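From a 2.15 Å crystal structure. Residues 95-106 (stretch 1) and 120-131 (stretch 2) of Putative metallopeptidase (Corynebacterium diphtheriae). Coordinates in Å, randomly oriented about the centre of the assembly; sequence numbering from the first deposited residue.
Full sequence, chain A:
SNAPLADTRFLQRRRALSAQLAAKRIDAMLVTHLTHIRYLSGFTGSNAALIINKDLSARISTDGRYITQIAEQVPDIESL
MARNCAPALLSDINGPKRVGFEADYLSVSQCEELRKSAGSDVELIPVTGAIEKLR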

# COMPACT_ATOMS: atom_id res chain seq x y z
N GLY A 95 4.25 -7.08 13.98
CA GLY A 95 5.56 -7.56 13.53
C GLY A 95 5.74 -9.05 13.68
O GLY A 95 4.88 -9.72 14.24
N PRO A 96 6.87 -9.59 13.22
CA PRO A 96 7.92 -8.96 12.54
C PRO A 96 7.62 -8.87 11.04
O PRO A 96 7.01 -9.79 10.48
CB PRO A 96 9.12 -9.86 12.81
CG PRO A 96 8.60 -11.12 13.35
CD PRO A 96 7.12 -11.03 13.40
N LYS A 97 8.04 -7.78 10.40
CA LYS A 97 7.71 -7.52 8.99
C LYS A 97 8.69 -6.48 8.50
O LYS A 97 8.95 -5.50 9.20
CB LYS A 97 6.25 -7.01 8.85
CG LYS A 97 5.45 -7.31 7.52
CD LYS A 97 4.63 -8.64 7.57
CE LYS A 97 3.17 -8.54 6.94
NZ LYS A 97 2.90 -9.06 5.48
N ARG A 98 9.24 -6.71 7.30
CA ARG A 98 9.98 -5.72 6.56
C ARG A 98 9.05 -5.11 5.55
O ARG A 98 8.49 -5.79 4.66
CB ARG A 98 11.19 -6.34 5.89
CG ARG A 98 12.17 -6.95 6.92
CD ARG A 98 13.28 -7.84 6.32
NE ARG A 98 14.01 -7.17 5.22
CZ ARG A 98 15.13 -6.42 5.31
NH1 ARG A 98 15.77 -6.19 6.48
NH2 ARG A 98 15.62 -5.87 4.17
N VAL A 99 8.86 -3.79 5.71
CA VAL A 99 7.90 -3.05 4.89
C VAL A 99 8.66 -2.04 4.05
O VAL A 99 9.30 -1.15 4.60
CB VAL A 99 6.89 -2.32 5.74
CG1 VAL A 99 5.93 -1.51 4.83
CG2 VAL A 99 6.14 -3.31 6.54
N GLY A 100 8.65 -2.24 2.74
CA GLY A 100 9.28 -1.31 1.80
C GLY A 100 8.45 -0.02 1.65
O GLY A 100 7.26 -0.06 1.86
N PHE A 101 9.09 1.09 1.27
CA PHE A 101 8.42 2.33 0.96
C PHE A 101 9.05 3.00 -0.22
O PHE A 101 10.17 2.72 -0.57
CB PHE A 101 8.35 3.29 2.20
CG PHE A 101 9.66 3.78 2.66
CD1 PHE A 101 10.16 5.00 2.20
CD2 PHE A 101 10.39 3.08 3.61
CE1 PHE A 101 11.40 5.46 2.61
CE2 PHE A 101 11.60 3.56 4.04
CZ PHE A 101 12.11 4.76 3.53
N GLU A 102 8.33 3.89 -0.86
CA GLU A 102 8.81 4.45 -2.08
C GLU A 102 9.77 5.64 -1.74
O GLU A 102 9.37 6.81 -1.58
CB GLU A 102 7.64 4.90 -2.93
CG GLU A 102 6.74 3.81 -3.30
CD GLU A 102 5.57 4.33 -4.15
OE1 GLU A 102 4.55 4.80 -3.57
OE2 GLU A 102 5.69 4.28 -5.39
N ALA A 103 11.03 5.33 -1.66
CA ALA A 103 11.98 6.31 -1.09
C ALA A 103 12.22 7.46 -2.09
O ALA A 103 12.62 8.54 -1.72
CB ALA A 103 13.33 5.60 -0.72
N ASP A 104 11.95 7.20 -3.36
CA ASP A 104 12.06 8.23 -4.35
C ASP A 104 10.90 9.24 -4.30
O ASP A 104 10.98 10.27 -4.99
CB ASP A 104 12.03 7.59 -5.77
CG ASP A 104 13.28 6.81 -6.10
OD1 ASP A 104 14.29 6.89 -5.32
OD2 ASP A 104 13.25 6.12 -7.15
N TYR A 105 9.83 8.92 -3.56
CA TYR A 105 8.66 9.75 -3.55
C TYR A 105 8.30 10.30 -2.20
O TYR A 105 7.68 11.35 -2.10
CB TYR A 105 7.44 9.02 -4.14
CG TYR A 105 7.63 8.58 -5.56
CD1 TYR A 105 7.18 9.35 -6.62
CD2 TYR A 105 8.33 7.42 -5.87
CE1 TYR A 105 7.37 8.94 -7.95
CE2 TYR A 105 8.50 7.01 -7.15
CZ TYR A 105 8.00 7.77 -8.19
OH TYR A 105 8.23 7.37 -9.47
N LEU A 106 8.63 9.60 -1.14
CA LEU A 106 8.31 10.13 0.18
C LEU A 106 9.35 11.18 0.57
O LEU A 106 10.56 11.04 0.25
CB LEU A 106 8.32 8.97 1.14
CG LEU A 106 7.40 9.00 2.33
CD1 LEU A 106 5.94 9.16 1.88
CD2 LEU A 106 7.72 7.74 3.11
N SER A 120 7.20 -2.27 17.06
CA SER A 120 8.55 -2.51 17.59
C SER A 120 9.38 -3.50 16.75
O SER A 120 10.61 -3.39 16.73
CB SER A 120 8.47 -3.01 19.04
OG SER A 120 7.67 -4.17 19.12
N ASP A 121 8.72 -4.37 15.99
CA ASP A 121 9.39 -5.27 15.04
C ASP A 121 9.03 -5.09 13.57
O ASP A 121 9.23 -5.99 12.73
CB ASP A 121 9.16 -6.75 15.45
CG ASP A 121 9.89 -7.10 16.76
OD1 ASP A 121 11.12 -6.85 16.78
OD2 ASP A 121 9.22 -7.58 17.73
N VAL A 122 8.48 -3.94 13.25
CA VAL A 122 8.26 -3.57 11.84
C VAL A 122 9.36 -2.67 11.36
O VAL A 122 9.48 -1.57 11.81
CB VAL A 122 6.91 -2.85 11.66
CG1 VAL A 122 6.62 -2.48 10.15
CG2 VAL A 122 5.72 -3.73 12.22
N GLU A 123 10.14 -3.10 10.39
CA GLU A 123 11.20 -2.29 9.85
C GLU A 123 10.80 -1.68 8.49
O GLU A 123 10.34 -2.42 7.61
CB GLU A 123 12.42 -3.19 9.72
CG GLU A 123 13.69 -2.49 9.25
CD GLU A 123 14.97 -3.37 9.26
OE1 GLU A 123 14.90 -4.65 9.41
OE2 GLU A 123 16.04 -2.73 9.14
N LEU A 124 10.96 -0.36 8.33
CA LEU A 124 10.76 0.33 7.04
C LEU A 124 12.00 0.29 6.22
O LEU A 124 13.06 0.64 6.71
CB LEU A 124 10.38 1.79 7.26
CG LEU A 124 8.88 2.00 7.58
CD1 LEU A 124 8.23 0.96 8.42
CD2 LEU A 124 8.68 3.35 8.29
N ILE A 125 11.89 -0.11 4.95
CA ILE A 125 13.00 -0.29 4.05
C ILE A 125 12.88 0.62 2.81
O ILE A 125 11.92 0.48 2.03
CB ILE A 125 13.00 -1.75 3.49
CG1 ILE A 125 12.98 -2.81 4.62
CG2 ILE A 125 14.17 -1.96 2.57
CD1 ILE A 125 14.15 -2.66 5.58
N PRO A 126 13.88 1.48 2.56
CA PRO A 126 13.84 2.33 1.37
C PRO A 126 13.97 1.55 0.09
O PRO A 126 14.97 0.90 -0.12
CB PRO A 126 15.05 3.28 1.55
CG PRO A 126 15.98 2.55 2.54
CD PRO A 126 15.04 1.78 3.45
N VAL A 127 12.98 1.62 -0.77
CA VAL A 127 13.03 0.94 -2.05
C VAL A 127 12.98 2.02 -3.09
O VAL A 127 12.11 2.88 -3.03
CB VAL A 127 11.82 0.02 -2.19
CG1 VAL A 127 11.79 -0.65 -3.55
CG2 VAL A 127 11.79 -1.00 -1.05
N THR A 128 13.94 2.01 -4.02
CA THR A 128 13.99 2.97 -5.14
C THR A 128 13.28 2.42 -6.43
O THR A 128 13.09 1.23 -6.58
CB THR A 128 15.45 3.35 -5.49
OG1 THR A 128 16.13 2.21 -6.00
CG2 THR A 128 16.21 3.87 -4.27
N GLY A 129 12.95 3.32 -7.36
CA GLY A 129 12.25 2.98 -8.59
C GLY A 129 10.74 3.29 -8.55
O GLY A 129 10.16 3.56 -7.50
N ALA A 130 10.10 3.24 -9.72
CA ALA A 130 8.64 3.35 -9.85
C ALA A 130 7.99 1.94 -9.70
O ALA A 130 7.74 1.28 -10.69
CB ALA A 130 8.29 4.02 -11.26
N ILE A 131 7.79 1.50 -8.45
CA ILE A 131 7.36 0.12 -8.11
C ILE A 131 7.76 -0.95 -9.18
O ILE A 131 7.01 -1.22 -10.16
CB ILE A 131 5.83 0.09 -7.82
CG1 ILE A 131 5.08 0.89 -8.89
CG2 ILE A 131 5.48 0.67 -6.40
CD1 ILE A 131 3.58 0.53 -9.05
O HOH W 1 5.73 -5.22 15.65
O HOH W 2 10.91 4.72 -5.02

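Strands 97-102 and 122-127 pair in parallel, and the contact is built mainly from backbone hydrogen bonds. In stretch 1 the odd-numbered residues do the bonding. Lys97 N donates to Asp121 O (3.2 Å), and Lys97 O accepts from Glu123 N (2.9 Å). Val99 N donates to Glu123 O at 2.8 Å, almost linearly at 179°, and Val99 O accepts from Ile125 N (2.8 Å). Phe101 repeats the pattern: its N donates to Ile125 O and its O accepts from Val127 N, both at 3.0 Å. Ala103 N extends the ladder past the strand by donating to Val127 O (3.0 Å).

Val127 O also accepts from water 2 (3.0 Å). That water donates to Gly129 O (2.8 Å) and accepts from Asp104 N (3.2 Å), so it satisfies the backbone where the strands end. Beside it, Asp104 OD2 accepts from Gly129 N (2.8 Å). At the other end, water 1 accepts from Asp121 N (3.1 Å) and, weakly, from Gly95 N (2.9 Å).

Arg98 NH1 forms a long salt bridge with Glu123 OE1 (3.4 Å). Arg98 NE and NH2 are satisfied elsewhere in the structure. On the other face, Val99 CG2 packs on Val122 CG1 (3.7 Å). Pro126 CA lies over the Phe101 ring, 3.9 Å from the centroid of its six ring carbons, as a CH-pi contact.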